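Local coordinates for sensor protein PfeS (Pseudomonas aeruginosa, PDB 3KYZ), which is the sensor histidine kinase of the PfeR/PfeS two-component regulatory system and may activate PfeR by phosphorylation, at residues A[26-31]-A[104-109]; A[51-56]-A[117-122]; A[62-67]-A[111-116]. One frame throughout, in Å; residues are numbered along the deposited sequence.

Interaction 1: A[26-31]-A[104-109]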
ATOM      1  N   TYR A  26       2.774  18.285   8.964  1.00 13.05           N
ATOM      2  CA  TYR A  26       1.880  17.408   9.713  1.00 11.65           C
ATOM      3  C   TYR A  26       2.557  16.077  10.047  1.00 12.46           C
ATOM      4  O   TYR A  26       2.337  15.522  11.129  1.00 13.35           O
ATOM      5  CB  TYR A  26       0.586  17.130   8.949  1.00 11.74           C
ATOM      6  CG  TYR A  26      -0.457  18.234   8.987  1.00 13.66           C
ATOM      7  CD1 TYR A  26      -0.698  18.972  10.150  1.00 15.64           C
ATOM      8  CD2 TYR A  26      -1.237  18.499   7.869  1.00 14.29           C
ATOM      9  CE1 TYR A  26      -1.678  19.953  10.180  1.00 15.87           C
ATOM     10  CE2 TYR A  26      -2.212  19.483   7.886  1.00 15.03           C
ATOM     11  CZ  TYR A  26      -2.431  20.206   9.043  1.00 17.53           C
ATOM     12  OH  TYR A  26      -3.413  21.168   9.063  1.00 18.67           O
ATOM     13  N   ALA A  27       3.367  15.559   9.123  1.00 11.76           N
ATOM     14  CA  ALA A  27       4.089  14.299   9.374  1.00 11.77           C
ATOM     15  C   ALA A  27       5.120  14.467  10.488  1.00 12.67           C
ATOM     16  O   ALA A  27       5.316  13.561  11.307  1.00 12.98           O
ATOM     17  CB  ALA A  27       4.751  13.765   8.102  1.00 12.50           C
ATOM     18  N   ARG A  28       5.772  15.628  10.518  1.00 12.31           N
ATOM     19  CA  ARG A  28       6.698  15.954  11.600  1.00 12.92           C
ATOM     20  C   ARG A  28       5.949  15.995  12.934  1.00 12.61           C
ATOM     21  O   ARG A  28       6.412  15.430  13.934  1.00 12.94           O
ATOM     22  CB  ARG A  28       7.394  17.298  11.344  1.00 16.04           C
ATOM     23  CG  ARG A  28       8.355  17.707  12.462  1.00 21.29           C
ATOM     24  CD  ARG A  28       8.716  19.185  12.402  1.00 26.55           C
ATOM     25  NE  ARG A  28       7.541  20.056  12.447  1.00 30.68           N
ATOM     26  CZ  ARG A  28       6.894  20.399  13.559  1.00 31.90           C
ATOM     27  NH1 ARG A  28       7.287  19.931  14.733  1.00 35.97           N
ATOM     28  NH2 ARG A  28       5.840  21.207  13.497  1.00 30.97           N
ATOM     29  N   GLN A  29       4.783  16.647  12.944  1.00 13.01           N
ATOM     30  CA  GLN A  29       3.956  16.710  14.151  1.00 12.90           C
ATOM     31  C   GLN A  29       3.474  15.322  14.563  1.00 13.07           C
ATOM     32  O   GLN A  29       3.425  15.001  15.748  1.00 13.69           O
ATOM     33  CB  GLN A  29       2.733  17.604  13.948  1.00 14.12           C
ATOM     34  CG  GLN A  29       3.027  19.068  13.722  1.00 15.21           C
ATOM     35  CD  GLN A  29       1.754  19.867  13.631  1.00 17.95           C
ATOM     36  OE1 GLN A  29       0.825  19.664  14.421  1.00 21.95           O
ATOM     37  NE2 GLN A  29       1.691  20.774  12.669  1.00 20.24           N
ATOM     38  N   ALA A  30       3.101  14.508  13.578  1.00 12.06           N
ATOM     39  CA  ALA A  30       2.649  13.142  13.844  1.00 12.39           C
ATOM     40  C   ALA A  30       3.758  12.344  14.523  1.00 13.12           C
ATOM     41  O   ALA A  30       3.524  11.644  15.516  1.00 12.73           O
ATOM     42  CB  ALA A  30       2.237  12.459  12.544  1.00 11.55           C
ATOM     43  N   GLU A  31       4.963  12.433  13.971  1.00 11.82           N
ATOM     44  CA  GLU A  31       6.096  11.729  14.556  1.00 11.34           C
ATOM     45  C   GLU A  31       6.351  12.201  15.984  1.00 12.43           C
ATOM     46  O   GLU A  31       6.624  11.392  16.876  1.00 13.75           O
ATOM     47  CB  GLU A  31       7.359  11.924  13.726  1.00 12.67           C
ATOM     48  CG  GLU A  31       8.561  11.185  14.307  1.00 13.98           C
ATOM     49  CD  GLU A  31       9.796  11.308  13.454  1.00 15.06           C
ATOM     50  OE1 GLU A  31       9.952  12.343  12.775  1.00 16.05           O
ATOM     51  OE2 GLU A  31      10.611  10.366  13.458  1.00 17.27           O
ATOM     52  N   GLU A 104       6.435   9.923   5.102  1.00 12.49           N
ATOM     53  CA  GLU A 104       7.278   9.281   6.105  1.00 14.16           C
ATOM     54  C   GLU A 104       7.488  10.185   7.314  1.00 14.69           C
ATOM     55  O   GLU A 104       7.569  11.408   7.183  1.00 13.93           O
ATOM     56  CB  GLU A 104       8.642   8.928   5.499  1.00 16.46           C
ATOM     57  CG  GLU A 104       9.509  10.157   5.183  1.00 19.85           C
ATOM     58  CD  GLU A 104      10.867   9.806   4.577  1.00 24.62           C
ATOM     59  OE1 GLU A 104      11.042   8.659   4.129  1.00 28.19           O
ATOM     60  OE2 GLU A 104      11.760  10.684   4.543  1.00 27.21           O
ATOM     61  N   PHE A 105       7.589   9.582   8.490  1.00 13.09           N
ATOM     62  CA  PHE A 105       8.093  10.320   9.646  1.00 12.95           C
ATOM     63  C   PHE A 105       9.481  10.851   9.273  1.00 14.88           C
ATOM     64  O   PHE A 105      10.335  10.084   8.821  1.00 15.65           O
ATOM     65  CB  PHE A 105       8.215   9.403  10.861  1.00 14.24           C
ATOM     66  CG  PHE A 105       6.901   9.073  11.528  1.00 14.11           C
ATOM     67  CD1 PHE A 105       5.702   9.609  11.082  1.00 14.03           C
ATOM     68  CD2 PHE A 105       6.879   8.209  12.615  1.00 16.02           C
ATOM     69  CE1 PHE A 105       4.507   9.296  11.725  1.00 15.27           C
ATOM     70  CE2 PHE A 105       5.699   7.894  13.257  1.00 16.10           C
ATOM     71  CZ  PHE A 105       4.509   8.439  12.816  1.00 14.68           C
ATOM     72  N   PRO A 106       9.722  12.162   9.457  1.00 14.34           N
ATOM     73  CA  PRO A 106      10.982  12.719   8.942  1.00 15.83           C
ATOM     74  C   PRO A 106      12.235  12.318   9.728  1.00 16.40           C
ATOM     75  O   PRO A 106      13.291  12.111   9.124  1.00 18.98           O
ATOM     76  CB  PRO A 106      10.749  14.235   9.023  1.00 17.27           C
ATOM     77  CG  PRO A 106       9.714  14.405  10.108  1.00 15.28           C
ATOM     78  CD  PRO A 106       8.800  13.213   9.926  1.00 14.35           C
ATOM     79  N   GLY A 107      12.131  12.201  11.046  1.00 16.52           N
ATOM     80  CA  GLY A 107      13.291  11.860  11.856  1.00 17.09           C
ATOM     81  C   GLY A 107      13.701  10.404  11.718  1.00 16.88           C
ATOM     82  O   GLY A 107      14.877  10.081  11.544  1.00 19.59           O
ATOM     83  N   HIS A 108      12.719   9.519  11.814  1.00 14.95           N
ATOM     84  CA  HIS A 108      12.968   8.088  11.717  1.00 16.30           C
ATOM     85  C   HIS A 108      11.886   7.452  10.853  1.00 15.06           C
ATOM     86  O   HIS A 108      10.901   6.929  11.367  1.00 14.60           O
ATOM     87  CB  HIS A 108      13.001   7.460  13.112  1.00 19.12           C
ATOM     88  CG  HIS A 108      14.165   7.905  13.944  1.00 23.07           C
ATOM     89  ND1 HIS A 108      15.443   7.425  13.752  1.00 26.25           N
ATOM     90  CD2 HIS A 108      14.243   8.790  14.965  1.00 28.48           C
ATOM     91  CE1 HIS A 108      16.259   7.995  14.621  1.00 27.31           C
ATOM     92  NE2 HIS A 108      15.556   8.830  15.367  1.00 30.29           N
ATOM     93  N   PRO A 109      12.072   7.501   9.527  1.00 15.85           N
ATOM     94  CA  PRO A 109      11.066   6.996   8.588  1.00 16.16           C
ATOM     95  C   PRO A 109      10.771   5.517   8.829  1.00 16.41           C
ATOM     96  O   PRO A 109       9.671   5.054   8.526  1.00 16.95           O
ATOM     97  CB  PRO A 109      11.729   7.176   7.217  1.00 19.23           C
ATOM     98  CG  PRO A 109      12.795   8.179   7.417  1.00 22.11           C
ATOM     99  CD  PRO A 109      13.230   8.102   8.850  1.00 17.50           C
TER

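Interaction 2: A[51-56]-A[117-122]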
ATOM      1  N   ALA A  51     -10.204  15.826  12.227  1.00 14.62           N
ATOM      2  CA  ALA A  51     -11.247  16.825  12.446  1.00 15.57           C
ATOM      3  C   ALA A  51     -10.873  18.155  11.804  1.00 16.35           C
ATOM      4  O   ALA A  51     -11.704  18.818  11.180  1.00 18.18           O
ATOM      5  CB  ALA A  51     -11.503  17.009  13.931  1.00 17.01           C
ATOM      6  N   LYS A  52      -9.618  18.552  11.966  1.00 14.99           N
ATOM      7  CA  LYS A  52      -9.170  19.832  11.433  1.00 15.26           C
ATOM      8  C   LYS A  52      -9.306  19.892   9.913  1.00 16.35           C
ATOM      9  O   LYS A  52      -9.811  20.869   9.369  1.00 18.74           O
ATOM     10  CB  LYS A  52      -7.719  20.108  11.820  1.00 16.26           C
ATOM     11  CG  LYS A  52      -7.220  21.450  11.316  1.00 18.25           C
ATOM     12  CD  LYS A  52      -5.743  21.665  11.608  1.00 18.27           C
ATOM     13  CE  LYS A  52      -5.283  23.007  11.063  1.00 18.15           C
ATOM     14  NZ  LYS A  52      -3.827  23.147  11.231  1.00 19.33           N
ATOM     15  N   GLU A  53      -8.857  18.835   9.239  1.00 15.42           N
ATOM     16  CA  GLU A  53      -8.799  18.822   7.780  1.00 15.01           C
ATOM     17  C   GLU A  53     -10.000  18.131   7.151  1.00 16.09           C
ATOM     18  O   GLU A  53     -10.077  18.004   5.929  1.00 17.02           O
ATOM     19  CB  GLU A  53      -7.503  18.157   7.307  1.00 15.69           C
ATOM     20  CG  GLU A  53      -6.254  18.983   7.586  1.00 17.69           C
ATOM     21  CD  GLU A  53      -6.129  20.196   6.688  1.00 19.87           C
ATOM     22  OE1 GLU A  53      -6.947  20.350   5.749  1.00 22.16           O
ATOM     23  OE2 GLU A  53      -5.198  20.999   6.924  1.00 23.23           O
ATOM     24  N   ASP A  54     -10.925  17.678   7.993  1.00 15.52           N
ATOM     25  CA  ASP A  54     -12.148  17.025   7.538  1.00 16.16           C
ATOM     26  C   ASP A  54     -11.819  15.930   6.528  1.00 15.62           C
ATOM     27  O   ASP A  54     -12.367  15.893   5.425  1.00 16.59           O
ATOM     28  CB  ASP A  54     -13.111  18.053   6.927  1.00 18.64           C
ATOM     29  CG  ASP A  54     -14.490  17.476   6.663  1.00 22.91           C
ATOM     30  OD1 ASP A  54     -14.857  16.481   7.327  1.00 23.61           O
ATOM     31  OD2 ASP A  54     -15.208  18.022   5.795  1.00 25.91           O
ATOM     32  N   THR A  55     -10.916  15.036   6.914  1.00 14.04           N
ATOM     33  CA  THR A  55     -10.452  14.006   6.003  1.00 14.86           C
ATOM     34  C   THR A  55      -9.917  12.813   6.780  1.00 14.00           C
ATOM     35  O   THR A  55      -9.587  12.928   7.971  1.00 14.36           O
ATOM     36  CB  THR A  55      -9.357  14.555   5.062  1.00 14.01           C
ATOM     37  OG1 THR A  55      -9.177  13.653   3.963  1.00 15.14           O
ATOM     38  CG2 THR A  55      -8.034  14.739   5.798  1.00 14.29           C
ATOM     39  N   TRP A  56      -9.842  11.665   6.116  1.00 12.59           N
ATOM     40  CA  TRP A  56      -9.321  10.467   6.762  1.00 11.31           C
ATOM     41  C   TRP A  56      -7.816  10.586   7.022  1.00 12.43           C
ATOM     42  O   TRP A  56      -7.059  11.041   6.167  1.00 13.34           O
ATOM     43  CB  TRP A  56      -9.618   9.225   5.926  1.00 11.74           C
ATOM     44  CG  TRP A  56      -9.241   7.949   6.626  1.00 12.34           C
ATOM     45  CD1 TRP A  56      -9.964   7.294   7.581  1.00 15.15           C
ATOM     46  CD2 TRP A  56      -8.051   7.178   6.426  1.00 12.20           C
ATOM     47  NE1 TRP A  56      -9.301   6.157   7.984  1.00 14.42           N
ATOM     48  CE2 TRP A  56      -8.120   6.067   7.294  1.00 12.82           C
ATOM     49  CE3 TRP A  56      -6.932   7.319   5.600  1.00 15.14           C
ATOM     50  CZ2 TRP A  56      -7.120   5.100   7.352  1.00 15.06           C
ATOM     51  CZ3 TRP A  56      -5.945   6.361   5.656  1.00 16.88           C
ATOM     52  CH2 TRP A  56      -6.043   5.262   6.526  1.00 15.75           C
ATOM     53  N   GLN A 117      -5.786  11.325   3.543  1.00 12.22           N
ATOM     54  CA  GLN A 117      -6.498  11.445   2.276  1.00 12.67           C
ATOM     55  C   GLN A 117      -6.478  12.925   1.903  1.00 12.58           C
ATOM     56  O   GLN A 117      -6.806  13.784   2.719  1.00 13.47           O
ATOM     57  CB  GLN A 117      -7.934  10.931   2.352  1.00 13.12           C
ATOM     58  CG  GLN A 117      -8.581  10.867   0.968  1.00 15.54           C
ATOM     59  CD  GLN A 117      -9.858  10.051   0.925  1.00 15.23           C
ATOM     60  OE1 GLN A 117     -10.555   9.914   1.927  1.00 17.05           O
ATOM     61  NE2 GLN A 117     -10.166   9.496  -0.249  1.00 17.20           N
ATOM     62  N   LEU A 118      -6.061  13.226   0.682  1.00 12.37           N
ATOM     63  CA  LEU A 118      -5.851  14.617   0.284  1.00 14.10           C
ATOM     64  C   LEU A 118      -7.113  15.445   0.501  1.00 14.77           C
ATOM     65  O   LEU A 118      -8.170  15.088  -0.000  1.00 15.10           O
ATOM     66  CB  LEU A 118      -5.450  14.693  -1.191  1.00 15.87           C
ATOM     67  CG  LEU A 118      -4.943  16.065  -1.630  1.00 16.72           C
ATOM     68  CD1 LEU A 118      -3.578  16.348  -1.012  1.00 15.78           C
ATOM     69  CD2 LEU A 118      -4.874  16.141  -3.140  1.00 20.57           C
ATOM     70  N   PRO A 119      -7.011  16.553   1.254  1.00 16.26           N
ATOM     71  CA  PRO A 119      -8.173  17.446   1.355  1.00 17.70           C
ATOM     72  C   PRO A 119      -8.589  17.966  -0.019  1.00 19.86           C
ATOM     73  O   PRO A 119      -7.735  18.308  -0.835  1.00 20.89           O
ATOM     74  CB  PRO A 119      -7.653  18.600   2.219  1.00 19.33           C
ATOM     75  CG  PRO A 119      -6.592  17.979   3.059  1.00 19.08           C
ATOM     76  CD  PRO A 119      -5.914  16.971   2.146  1.00 17.69           C
ATOM     77  N   GLU A 120      -9.892  18.033  -0.264  1.00 20.53           N
ATOM     78  CA  GLU A 120     -10.400  18.384  -1.585  1.00 24.39           C
ATOM     79  C   GLU A 120      -9.865  19.720  -2.110  1.00 25.43           C
ATOM     80  O   GLU A 120      -9.635  19.880  -3.311  1.00 26.14           O
ATOM     81  CB  GLU A 120     -11.929  18.392  -1.577  1.00 29.11           C
ATOM     82  CG  GLU A 120     -12.555  18.623  -2.939  1.00 37.86           C
ATOM     83  CD  GLU A 120     -14.062  18.764  -2.863  1.00 45.92           C
ATOM     84  OE1 GLU A 120     -14.576  19.020  -1.753  1.00 50.22           O
ATOM     85  OE2 GLU A 120     -14.730  18.624  -3.910  1.00 50.81           O
ATOM     86  N   ARG A 121      -9.659  20.676  -1.212  1.00 23.69           N
ATOM     87  CA  ARG A 121      -9.233  22.008  -1.635  1.00 24.90           C
ATOM     88  C   ARG A 121      -7.819  22.019  -2.215  1.00 25.96           C
ATOM     89  O   ARG A 121      -7.431  22.982  -2.884  1.00 27.55           O
ATOM     90  CB  ARG A 121      -9.325  23.005  -0.476  1.00 26.07           C
ATOM     91  CG  ARG A 121      -8.185  22.882   0.509  1.00 29.17           C
ATOM     92  CD  ARG A 121      -8.277  23.899   1.633  1.00 29.59           C
ATOM     93  NE  ARG A 121      -7.163  23.715   2.552  1.00 29.23           N
ATOM     94  CZ  ARG A 121      -7.099  22.743   3.455  1.00 29.17           C
ATOM     95  NH1 ARG A 121      -8.099  21.882   3.577  1.00 28.61           N
ATOM     96  NH2 ARG A 121      -6.042  22.646   4.249  1.00 32.63           N
ATOM     97  N   LEU A 122      -7.055  20.955  -1.965  1.00 24.88           N
ATOM     98  CA  LEU A 122      -5.646  20.919  -2.355  1.00 28.05           C
ATOM     99  C   LEU A 122      -5.385  20.160  -3.651  1.00 32.35           C
ATOM    100  O   LEU A 122      -4.234  20.024  -4.071  1.00 34.39           O
ATOM    101  CB  LEU A 122      -4.784  20.303  -1.248  1.00 25.94           C
ATOM    102  CG  LEU A 122      -4.682  21.017   0.101  1.00 24.61           C
ATOM    103  CD1 LEU A 122      -3.670  20.295   0.993  1.00 24.84           C
ATOM    104  CD2 LEU A 122      -4.298  22.480  -0.079  1.00 24.34           C
TER
HETATM  105  O   HOH W   1     -10.273  14.074   1.507  1.00 18.99           O
HETATM  106  O   HOH W   2     -11.732  11.480   3.839  1.00 18.47           O

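Interaction 3: A[62-67]-A[111-116]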
ATOM      1  N   PRO A  62       5.831   0.240  10.702  1.00 11.80           N
ATOM      2  CA  PRO A  62       6.618  -0.460   9.675  1.00 13.53           C
ATOM      3  C   PRO A  62       5.889  -1.663   9.070  1.00 11.71           C
ATOM      4  O   PRO A  62       6.202  -2.063   7.949  1.00 14.23           O
ATOM      5  CB  PRO A  62       7.865  -0.937  10.430  1.00 15.57           C
ATOM      6  CG  PRO A  62       7.846  -0.277  11.758  1.00 17.70           C
ATOM      7  CD  PRO A  62       6.463   0.208  12.034  1.00 13.80           C
ATOM      8  N   HIS A  63       4.934  -2.228   9.802  1.00 11.52           N
ATOM      9  CA  HIS A  63       4.147  -3.354   9.295  1.00 12.67           C
ATOM     10  C   HIS A  63       2.756  -2.930   8.778  1.00 11.50           C
ATOM     11  O   HIS A  63       1.875  -3.770   8.513  1.00 14.03           O
ATOM     12  CB  HIS A  63       4.059  -4.447  10.372  1.00 17.04           C
ATOM     13  CG  HIS A  63       5.384  -4.775  10.997  1.00 23.77           C
ATOM     14  ND1 HIS A  63       6.373  -5.459  10.326  1.00 26.89           N
ATOM     15  CD2 HIS A  63       5.890  -4.492  12.222  1.00 26.95           C
ATOM     16  CE1 HIS A  63       7.427  -5.594  11.111  1.00 26.56           C
ATOM     17  NE2 HIS A  63       7.161  -5.014  12.269  1.00 27.84           N
ATOM     18  N   LEU A  64       2.585  -1.621   8.609  1.00 10.35           N
ATOM     19  CA  LEU A  64       1.343  -1.027   8.107  1.00 10.25           C
ATOM     20  C   LEU A  64       0.165  -1.194   9.060  1.00 12.74           C
ATOM     21  O   LEU A  64      -0.992  -1.130   8.646  1.00 15.38           O
ATOM     22  CB  LEU A  64       1.001  -1.523   6.688  1.00 12.70           C
ATOM     23  CG  LEU A  64       2.132  -1.361   5.666  1.00 13.19           C
ATOM     24  CD1 LEU A  64       1.704  -1.853   4.279  1.00 15.54           C
ATOM     25  CD2 LEU A  64       2.613   0.086   5.583  1.00 14.32           C
ATOM     26  N   GLU A  65       0.460  -1.387  10.342  1.00 12.12           N
ATOM     27  CA  GLU A  65      -0.586  -1.396  11.362  1.00 12.84           C
ATOM     28  C   GLU A  65      -0.710  -0.017  11.995  1.00 11.07           C
ATOM     29  O   GLU A  65       0.227   0.778  11.964  1.00 12.00           O
ATOM     30  CB  GLU A  65      -0.302  -2.452  12.431  1.00 17.44           C
ATOM     31  CG  GLU A  65      -0.375  -3.875  11.877  1.00 24.10           C
ATOM     32  CD  GLU A  65      -0.153  -4.955  12.924  1.00 35.39           C
ATOM     33  OE1 GLU A  65      -0.905  -4.993  13.919  1.00 38.92           O
ATOM     34  OE2 GLU A  65       0.760  -5.788  12.733  1.00 40.49           O
ATOM     35  N   SER A  66      -1.864   0.267  12.578  1.00 10.76           N
ATOM     36  CA  SER A  66      -2.026   1.535  13.272  1.00 11.46           C
ATOM     37  C   SER A  66      -1.000   1.690  14.394  1.00 10.53           C
ATOM     38  O   SER A  66      -0.753   0.749  15.155  1.00 12.29           O
ATOM     39  CB  SER A  66      -3.437   1.660  13.845  1.00 13.72           C
ATOM     40  OG  SER A  66      -3.569   2.892  14.526  1.00 15.07           O
ATOM     41  N   LEU A  67      -0.415   2.883  14.504  1.00 10.13           N
ATOM     42  CA  LEU A  67       0.398   3.235  15.668  1.00 11.23           C
ATOM     43  C   LEU A  67      -0.460   3.699  16.842  1.00 11.85           C
ATOM     44  O   LEU A  67       0.022   3.788  17.968  1.00 13.63           O
ATOM     45  CB  LEU A  67       1.408   4.335  15.320  1.00 11.17           C
ATOM     46  CG  LEU A  67       2.553   3.937  14.377  1.00 11.60           C
ATOM     47  CD1 LEU A  67       3.393   5.158  14.006  1.00 13.58           C
ATOM     48  CD2 LEU A  67       3.412   2.840  14.988  1.00 13.80           C
ATOM     49  N   GLN A 111      10.207   4.112  11.513  1.00 15.97           N
ATOM     50  CA  GLN A 111       9.270   3.940  12.624  1.00 15.81           C
ATOM     51  C   GLN A 111       7.810   4.111  12.204  1.00 13.18           C
ATOM     52  O   GLN A 111       6.896   3.650  12.884  1.00 14.48           O
ATOM     53  CB  GLN A 111       9.599   4.891  13.773  1.00 18.83           C
ATOM     54  CG  GLN A 111      10.885   4.550  14.505  1.00 21.79           C
ATOM     55  CD  GLN A 111      11.207   5.546  15.602  1.00 25.71           C
ATOM     56  OE1 GLN A 111      10.333   6.277  16.066  1.00 30.53           O
ATOM     57  NE2 GLN A 111      12.468   5.586  16.015  1.00 32.64           N
ATOM     58  N   GLY A 112       7.579   4.793  11.091  1.00 11.47           N
ATOM     59  CA  GLY A 112       6.218   4.949  10.632  1.00 12.57           C
ATOM     60  C   GLY A 112       6.002   6.088   9.668  1.00 11.02           C
ATOM     61  O   GLY A 112       6.948   6.710   9.181  1.00 11.63           O
ATOM     62  N   ARG A 113       4.733   6.344   9.377  1.00 11.18           N
ATOM     63  CA  ARG A 113       4.374   7.380   8.431  1.00 10.65           C
ATOM     64  C   ARG A 113       3.011   7.949   8.772  1.00 10.45           C
ATOM     65  O   ARG A 113       2.205   7.314   9.465  1.00 11.81           O
ATOM     66  CB  ARG A 113       4.342   6.810   7.013  1.00 11.28           C
ATOM     67  CG  ARG A 113       3.185   5.849   6.767  1.00 11.70           C
ATOM     68  CD  ARG A 113       3.270   5.223   5.378  1.00 11.89           C
ATOM     69  NE  ARG A 113       4.282   4.168   5.327  1.00 12.86           N
ATOM     70  CZ  ARG A 113       4.805   3.667   4.209  1.00 12.76           C
ATOM     71  NH1 ARG A 113       4.438   4.140   3.021  1.00 14.06           N
ATOM     72  NH2 ARG A 113       5.702   2.690   4.277  1.00 14.96           N
ATOM     73  N   LEU A 114       2.772   9.159   8.287  1.00 10.63           N
ATOM     74  CA  LEU A 114       1.448   9.756   8.287  1.00 10.79           C
ATOM     75  C   LEU A 114       0.789   9.436   6.952  1.00 10.77           C
ATOM     76  O   LEU A 114       1.412   9.571   5.893  1.00 13.10           O
ATOM     77  CB  LEU A 114       1.558  11.276   8.457  1.00 11.28           C
ATOM     78  CG  LEU A 114       0.258  12.070   8.277  1.00 13.59           C
ATOM     79  CD1 LEU A 114      -0.744  11.705   9.351  1.00 14.82           C
ATOM     80  CD2 LEU A 114       0.534  13.570   8.304  1.00 14.79           C
ATOM     81  N   VAL A 115      -0.460   8.979   7.003  1.00 10.26           N
ATOM     82  CA  VAL A 115      -1.272   8.844   5.802  1.00 10.27           C
ATOM     83  C   VAL A 115      -2.454   9.804   5.931  1.00 10.73           C
ATOM     84  O   VAL A 115      -3.145   9.827   6.953  1.00 12.17           O
ATOM     85  CB  VAL A 115      -1.777   7.402   5.602  1.00 10.77           C
ATOM     86  CG1 VAL A 115      -2.677   7.319   4.359  1.00 12.62           C
ATOM     87  CG2 VAL A 115      -0.599   6.448   5.474  1.00 11.60           C
ATOM     88  N   ILE A 116      -2.668  10.616   4.905  1.00 11.56           N
ATOM     89  CA  ILE A 116      -3.786  11.550   4.910  1.00 11.52           C
ATOM     90  C   ILE A 116      -4.470  11.505   3.555  1.00 11.98           C
ATOM     91  O   ILE A 116      -3.808  11.599   2.525  1.00 14.02           O
ATOM     92  CB  ILE A 116      -3.331  12.992   5.285  1.00 11.93           C
ATOM     93  CG1 ILE A 116      -4.522  13.954   5.339  1.00 13.79           C
ATOM     94  CG2 ILE A 116      -2.248  13.515   4.334  1.00 14.81           C
ATOM     95  CD1 ILE A 116      -4.193  15.243   6.090  1.00 16.16           C
TER

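Interaction 1: A[26-31]-A[104-109]
The ring of Phe105 lies with one face against Glu31. The CA of Glu31 sits 3.8 Å above the ring plane of Phe105, over its centre. The CB of Glu31 lies over the same face, 3.9 Å from the centroid of the Phe105 ring, and makes a CH-pi contact. Ala27 O and Ala30 CB approach the ring obliquely. The nearest ring atom to Ala30 CB is Phe105 CE1, at 4.0 Å.

The second flat group is the Glu31 carboxylate, turned 30° from the ring plane. Glu31 CG is anti to the backbone N (chi1 -179°); the extended chain beyond it takes the carboxylate past the ring to the turn that follows Phe105. There it takes two successive backbone N-H groups. Gly107 N donates to Glu31 OE1 at 2.8 Å, with an N-H...O angle of 160°. His108 N donates to Glu31 OE2, also at 2.8 Å, in a more bent bond. Each oxygen uses its syn lone pair. This two-point grip fixes the rotation of the carboxylate and gives both oxygens of this buried side chain a partner. The two N-H dipoles would be expected to favour its negative charge.

The Pro106 ring packs on the helix. Its CD lies 3.2 Å from Glu31 OE1, and its CG lies 3.7 Å from Arg28 CA. The guanidinium of Arg28 leads away, to salt bridges with Asp25 and Asp32 on the same helix.

The contact thus holds a loop to the side of helix 17-53. The loop joins the antiparallel strands 100-104 and 113-117 as a beta-hairpin. Leu114 of strand 113-117 packs on Tyr26 and Ala27 of the same helix.

Interaction 2: A[51-56]-A[117-122]
Glu53 and Arg121 form a salt bridge near the C-terminal end of helix 17-53, where it meets the chain leaving the sheet. The setting is a helix-to-strand connection in the Cache-clan sensor domain. Asp54 has positive phi and turns the chain out of the helix toward strand 57-60, which pairs antiparallel with strand 113-117.

Glu53 is bent at chi2 (-73°), which turns CD out of the extended line. Arg121 starts differently. Its CG stands between the backbone N and the carbonyl carbon (chi1 78°), and the chain is then extended to NE. The two side chains cross at about a right angle, yet carboxylate and guanidinium are nearly coplanar. Arg121 meets Glu53 end-on. NH1 and NH2 of Arg121 each donate to Glu53 OE1 at 2.9 Å, and NH2 adds a weak bond to Glu53 OE2. The second oxygen, OE2, also accepts from Tyr26 OH. Pro119 CG packs against Glu53 OE1.

Thr55 OG1 is anti to its backbone N (chi1 -165°), and from there the hydroxyl donates to Gln117 O at 2.7 Å, well above the carbonyl plane. Water 1 donates to Thr55 OG1 at 2.7 Å and to Leu118 O at 2.8 Å. Gln117 N donates to Trp56 O at 2.9 Å. The indole of Trp56 leads away and its NE1 bonds to Glu76.

The Gln117 side chain ends in two further bonds. Its NE2 bonds to Leu98 O. Its OE1 accepts from water 2 at 2.7 Å, and the same water accepts from Trp56 N at 3.0 Å.

Interaction 3: A[62-67]-A[111-116]
Gln111, Leu67 and Pro62 bury the most surface here, and they meet at the main chain of Gln111. Gln111 CB points away from the 62-67 loop, and it is the backbone carbonyl that touches. Pro62 reaches it with the ring: CD of Pro62 lies 3.6 Å from Gln111 O. Leu67 reaches the same oxygen with its branched end. Its CD1 is 4.0 Å and its CD2 4.1 Å from Gln111 O. CG of Leu67 is anti to the carbonyl carbon (chi1 -69°), and its CB points toward segment 111-116.

The CD1 of Leu67 also comes within 4.4 Å of Gly112 CA. The backbone angles of Gly112, with phi at 160°, are ones that call for glycine. A CB there would also clash with this leucine methyl.

A second patch lies further on. Leu64 CD2 sits over one face of the Arg113 guanidinium, 4.2 Å from Arg113 NH2. The NH1 of that arginine bonds to Ser102 OG.

The 62-67 loop follows strand 57-60, and segment 111-116 runs into the central strand 113-117. Trp34 of helix 17-53 packs on both Leu67 and Gln111. Ala74 of the second subunit packs on Pro62, and Thr81 of that subunit packs on Leu64 and Arg113, so this region also takes part in the dimer interface.

Chemically the contact is all van der Waals: carbon against a carbonyl oxygen, carbon against carbon, and a methyl over a guanidinium. Between these two segments, position is set by shape, while the backbone hydrogen bonding of Arg113 goes to Val60, outside the 62-67 loop.

How the interactions relate
The three contacts tie one long helix, a three-stranded antiparallel sheet and its loops into a single sensor domain, the predicted periplasmic part of the kinase. Interactions 1 and 2 both use helix 17-53. Their centres are about 18 Å apart, on opposite sides of the chain's centre, and their segments alternate along the chain. Interaction 3 lies about 10 Å from interaction 1 and about 18 Å from interaction 2. It nests inside the loop closed by interaction 2. Interactions 1 and 2 meet where Tyr26 bonds to Glu53. Interactions 1 and 3 meet at the backbone hydrogen bond between Phe105 and Gly112. Interactions 2 and 3 meet where Thr55 packs on Ile116 and Trp56 on Val115.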